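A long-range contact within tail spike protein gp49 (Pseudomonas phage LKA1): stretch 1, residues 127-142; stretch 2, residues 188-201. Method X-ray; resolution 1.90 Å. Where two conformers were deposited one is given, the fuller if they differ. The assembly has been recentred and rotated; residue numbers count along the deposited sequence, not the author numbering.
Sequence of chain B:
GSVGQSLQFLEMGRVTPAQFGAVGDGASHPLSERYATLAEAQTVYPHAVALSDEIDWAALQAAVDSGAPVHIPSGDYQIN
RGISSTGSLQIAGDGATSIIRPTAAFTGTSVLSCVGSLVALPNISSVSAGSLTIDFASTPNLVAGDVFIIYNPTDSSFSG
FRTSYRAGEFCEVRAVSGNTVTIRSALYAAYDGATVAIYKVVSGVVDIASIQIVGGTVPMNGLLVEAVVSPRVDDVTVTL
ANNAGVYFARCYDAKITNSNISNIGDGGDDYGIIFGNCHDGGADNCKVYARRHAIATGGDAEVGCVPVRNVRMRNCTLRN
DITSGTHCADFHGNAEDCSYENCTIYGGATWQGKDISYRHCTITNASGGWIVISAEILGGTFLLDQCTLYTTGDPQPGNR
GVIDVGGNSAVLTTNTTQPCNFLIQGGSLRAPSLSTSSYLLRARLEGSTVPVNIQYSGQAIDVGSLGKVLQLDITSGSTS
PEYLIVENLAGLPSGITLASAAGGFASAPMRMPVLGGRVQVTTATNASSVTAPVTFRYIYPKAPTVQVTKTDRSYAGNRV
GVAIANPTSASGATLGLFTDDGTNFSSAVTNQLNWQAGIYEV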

# COMPACT_ATOMS: atom_id res chain seq x y z
N VAL B 127 -24.81 26.31 -1.68
CA VAL B 127 -23.79 25.91 -0.74
C VAL B 127 -22.42 25.83 -1.45
O VAL B 127 -22.35 25.51 -2.66
CB VAL B 127 -24.18 24.57 -0.05
CG1 VAL B 127 -24.29 23.42 -1.07
CG2 VAL B 127 -23.22 24.22 1.10
N SER B 128 -21.35 26.14 -0.72
CA SER B 128 -20.00 26.12 -1.28
C SER B 128 -19.35 24.74 -1.16
O SER B 128 -19.71 23.94 -0.30
CB SER B 128 -19.11 27.17 -0.61
OG SER B 128 -19.59 28.48 -0.84
N ALA B 129 -18.37 24.48 -2.02
CA ALA B 129 -17.59 23.26 -1.91
C ALA B 129 -16.84 23.33 -0.59
O ALA B 129 -16.45 24.42 -0.16
CB ALA B 129 -16.60 23.13 -3.10
N GLY B 130 -16.67 22.19 0.08
CA GLY B 130 -15.95 22.17 1.34
C GLY B 130 -16.82 22.45 2.55
O GLY B 130 -16.36 22.36 3.69
N SER B 131 -18.08 22.81 2.32
CA SER B 131 -18.99 23.09 3.42
C SER B 131 -19.41 21.80 4.11
O SER B 131 -19.34 20.71 3.53
CB SER B 131 -20.24 23.81 2.92
OG SER B 131 -21.11 24.15 4.01
N LEU B 132 -19.84 21.93 5.37
CA LEU B 132 -20.42 20.80 6.08
C LEU B 132 -21.76 21.19 6.67
O LEU B 132 -22.22 20.58 7.64
CB LEU B 132 -19.49 20.25 7.17
CG LEU B 132 -18.25 19.55 6.64
CD1 LEU B 132 -17.10 20.56 6.62
CD2 LEU B 132 -17.86 18.30 7.44
N THR B 133 -22.39 22.20 6.07
CA THR B 133 -23.68 22.68 6.54
C THR B 133 -24.66 22.92 5.40
O THR B 133 -24.35 23.60 4.43
CB THR B 133 -23.54 24.00 7.32
OG1 THR B 133 -22.55 23.83 8.34
CG2 THR B 133 -24.86 24.39 7.96
N ILE B 134 -25.86 22.36 5.55
CA ILE B 134 -26.88 22.43 4.52
C ILE B 134 -28.14 23.03 5.12
O ILE B 134 -28.62 22.57 6.18
CB ILE B 134 -27.24 20.99 4.01
CG1 ILE B 134 -26.00 20.24 3.53
CG2 ILE B 134 -28.28 21.07 2.92
CD1 ILE B 134 -25.30 20.88 2.35
N ASP B 135 -28.69 24.03 4.43
CA ASP B 135 -29.91 24.72 4.87
C ASP B 135 -31.12 24.34 4.01
O ASP B 135 -31.21 24.74 2.84
CB ASP B 135 -29.70 26.24 4.80
CG ASP B 135 -28.63 26.73 5.76
OD1 ASP B 135 -28.49 26.15 6.86
OD2 ASP B 135 -27.92 27.70 5.40
N PHE B 136 -32.05 23.59 4.60
CA PHE B 136 -33.24 23.13 3.90
C PHE B 136 -34.34 24.17 3.96
O PHE B 136 -34.47 24.91 4.95
CB PHE B 136 -33.72 21.82 4.51
CG PHE B 136 -32.91 20.62 4.07
CD1 PHE B 136 -31.78 20.24 4.77
CD2 PHE B 136 -33.29 19.90 2.95
CE1 PHE B 136 -31.03 19.12 4.36
CE2 PHE B 136 -32.54 18.80 2.53
CZ PHE B 136 -31.40 18.43 3.25
N ALA B 137 -35.14 24.23 2.90
CA ALA B 137 -36.21 25.21 2.79
C ALA B 137 -37.29 25.03 3.85
O ALA B 137 -37.99 25.97 4.19
CB ALA B 137 -36.82 25.18 1.40
N SER B 138 -37.43 23.81 4.36
CA SER B 138 -38.45 23.52 5.37
C SER B 138 -38.02 22.28 6.13
O SER B 138 -37.00 21.68 5.77
CB SER B 138 -39.83 23.32 4.71
OG SER B 138 -39.85 22.15 3.91
N THR B 139 -38.77 21.88 7.15
CA THR B 139 -38.31 20.79 8.04
C THR B 139 -37.98 19.48 7.32
O THR B 139 -38.88 18.88 6.73
CB THR B 139 -39.41 20.44 9.08
OG1 THR B 139 -39.75 21.60 9.84
CG2 THR B 139 -38.93 19.34 10.02
N PRO B 140 -36.71 19.02 7.37
CA PRO B 140 -36.37 17.77 6.67
C PRO B 140 -36.57 16.53 7.53
O PRO B 140 -36.26 16.57 8.72
CB PRO B 140 -34.88 17.94 6.37
CG PRO B 140 -34.37 18.79 7.49
CD PRO B 140 -35.51 19.74 7.83
N ASN B 141 -37.05 15.45 6.92
CA ASN B 141 -37.22 14.20 7.66
C ASN B 141 -35.90 13.43 7.73
O ASN B 141 -35.74 12.38 7.08
CB ASN B 141 -38.33 13.34 7.05
CG ASN B 141 -38.61 12.10 7.88
OD1 ASN B 141 -38.49 12.13 9.10
ND2 ASN B 141 -38.93 10.99 7.22
N LEU B 142 -34.96 13.96 8.52
CA LEU B 142 -33.60 13.41 8.63
C LEU B 142 -33.16 13.36 10.10
O LEU B 142 -33.50 14.25 10.87
CB LEU B 142 -32.62 14.29 7.84
CG LEU B 142 -32.80 14.31 6.33
CD1 LEU B 142 -31.90 15.37 5.72
CD2 LEU B 142 -32.46 12.93 5.75
N TYR B 188 -17.68 17.75 -1.84
CA TYR B 188 -16.71 17.78 -2.93
C TYR B 188 -16.96 18.97 -3.86
O TYR B 188 -16.03 19.45 -4.50
CB TYR B 188 -16.80 16.52 -3.78
CG TYR B 188 -16.09 15.33 -3.16
CD1 TYR B 188 -16.75 14.49 -2.27
CD2 TYR B 188 -14.76 15.06 -3.48
CE1 TYR B 188 -16.12 13.39 -1.71
CE2 TYR B 188 -14.11 13.93 -2.93
CZ TYR B 188 -14.81 13.13 -2.03
OH TYR B 188 -14.19 12.04 -1.46
N ALA B 189 -18.20 19.44 -3.95
CA ALA B 189 -18.55 20.48 -4.93
C ALA B 189 -19.54 21.48 -4.38
O ALA B 189 -20.20 21.25 -3.35
CB ALA B 189 -19.12 19.83 -6.25
N ALA B 190 -19.66 22.59 -5.11
CA ALA B 190 -20.58 23.66 -4.77
C ALA B 190 -21.86 23.42 -5.55
O ALA B 190 -21.81 22.85 -6.66
CB ALA B 190 -19.95 25.01 -5.20
N TYR B 191 -22.99 23.86 -5.00
CA TYR B 191 -24.30 23.71 -5.66
C TYR B 191 -25.11 25.01 -5.55
O TYR B 191 -25.18 25.61 -4.46
CB TYR B 191 -25.10 22.57 -5.04
CG TYR B 191 -24.33 21.28 -5.13
CD1 TYR B 191 -24.25 20.59 -6.33
CD2 TYR B 191 -23.61 20.81 -4.03
CE1 TYR B 191 -23.50 19.43 -6.44
CE2 TYR B 191 -22.84 19.66 -4.13
CZ TYR B 191 -22.78 18.97 -5.33
OH TYR B 191 -22.01 17.82 -5.43
N ASP B 192 -25.70 25.40 -6.68
CA ASP B 192 -26.70 26.47 -6.76
C ASP B 192 -28.02 25.85 -6.29
O ASP B 192 -28.49 24.86 -6.88
CB ASP B 192 -26.83 26.91 -8.22
CG ASP B 192 -27.83 28.05 -8.43
OD1 ASP B 192 -28.72 28.28 -7.57
OD2 ASP B 192 -27.73 28.73 -9.48
N GLY B 193 -28.59 26.41 -5.22
CA GLY B 193 -29.75 25.82 -4.59
C GLY B 193 -30.90 25.68 -5.57
O GLY B 193 -31.75 24.79 -5.44
N ALA B 194 -30.94 26.56 -6.57
CA ALA B 194 -32.02 26.56 -7.53
C ALA B 194 -31.88 25.47 -8.58
O ALA B 194 -32.78 25.28 -9.40
CB ALA B 194 -32.14 27.93 -8.21
N THR B 195 -30.76 24.76 -8.57
CA THR B 195 -30.52 23.76 -9.61
C THR B 195 -30.49 22.31 -9.13
O THR B 195 -30.29 21.40 -9.95
CB THR B 195 -29.20 24.03 -10.30
OG1 THR B 195 -28.15 23.84 -9.34
CG2 THR B 195 -29.15 25.44 -10.81
N VAL B 196 -30.65 22.06 -7.83
CA VAL B 196 -30.53 20.69 -7.33
C VAL B 196 -31.82 20.20 -6.68
O VAL B 196 -32.60 21.00 -6.14
CB VAL B 196 -29.32 20.53 -6.34
CG1 VAL B 196 -27.98 20.53 -7.10
CG2 VAL B 196 -29.31 21.63 -5.28
N ALA B 197 -32.06 18.89 -6.77
CA ALA B 197 -33.13 18.23 -6.06
C ALA B 197 -32.46 17.29 -5.06
O ALA B 197 -31.45 16.66 -5.38
CB ALA B 197 -33.99 17.42 -7.02
N ILE B 198 -33.03 17.20 -3.86
CA ILE B 198 -32.43 16.45 -2.76
C ILE B 198 -33.33 15.24 -2.45
O ILE B 198 -34.56 15.35 -2.47
CB ILE B 198 -32.29 17.33 -1.47
CG1 ILE B 198 -31.91 18.77 -1.82
CG2 ILE B 198 -31.28 16.71 -0.46
CD1 ILE B 198 -30.59 18.91 -2.69
N TYR B 199 -32.71 14.10 -2.16
CA TYR B 199 -33.41 12.85 -1.97
C TYR B 199 -32.79 12.09 -0.83
O TYR B 199 -31.57 11.91 -0.80
CB TYR B 199 -33.24 11.96 -3.21
CG TYR B 199 -33.88 12.55 -4.44
CD1 TYR B 199 -35.24 12.37 -4.69
CD2 TYR B 199 -33.13 13.28 -5.36
CE1 TYR B 199 -35.83 12.89 -5.81
CE2 TYR B 199 -33.72 13.82 -6.50
CZ TYR B 199 -35.07 13.62 -6.71
OH TYR B 199 -35.67 14.13 -7.84
N LYS B 200 -33.64 11.60 0.07
CA LYS B 200 -33.23 10.72 1.14
C LYS B 200 -33.07 9.32 0.57
O LYS B 200 -33.90 8.86 -0.24
CB LYS B 200 -34.31 10.68 2.23
CG LYS B 200 -33.87 9.93 3.50
CD LYS B 200 -34.93 10.11 4.60
CE LYS B 200 -34.63 9.28 5.83
NZ LYS B 200 -35.71 9.47 6.88
N VAL B 201 -32.03 8.61 0.99
CA VAL B 201 -31.90 7.23 0.55
C VAL B 201 -32.52 6.32 1.59
O VAL B 201 -32.02 6.21 2.71
CB VAL B 201 -30.44 6.85 0.27
CG1 VAL B 201 -30.36 5.42 -0.23
CG2 VAL B 201 -29.84 7.80 -0.74

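One antiparallel beta bridge joins the two stretches, Val127 with Tyr191, whose CA atoms lie 5.4 Å apart. Each residue gives and accepts a backbone hydrogen bond: Val127 N to Tyr191 O and Tyr191 N to Val127 O, both 2.9 Å and both close to linear. The bridge is a single one; just after it stretch 1 enters a type II turn, Ser128 to Ser131, with a backbone hydrogen bond from Ser131 N to Ser128 O at 3.3 Å; Gly130, at phi 87°, takes a conformation in which a CB would jam against the carbonyl O of Ala129. Beside the bridge the chains stay close enough for CA-H...O contacts, Ala190 CA to Val127 O at 3.3 Å and Ala129 CA to Ala189 O at 3.6 Å. Ala189 O is buried here without a hydrogen-bonding partner.

Among the side chains, Val127 CG1 packs 4.0 Å from Tyr191 CD2, at the edge of the ring. Farther along, the CA-to-CB bond of Ile198 points toward stretch 1, and its CG2 lies 3.9 Å from Phe136 CE2, again at a ring edge. Lys200, all four chi angles t, reaches out fully extended: its NZ donates a hydrogen bond to Asn141 O at 2.9 Å, while its aliphatic CD lies 3.9 Å from Leu142 CD2.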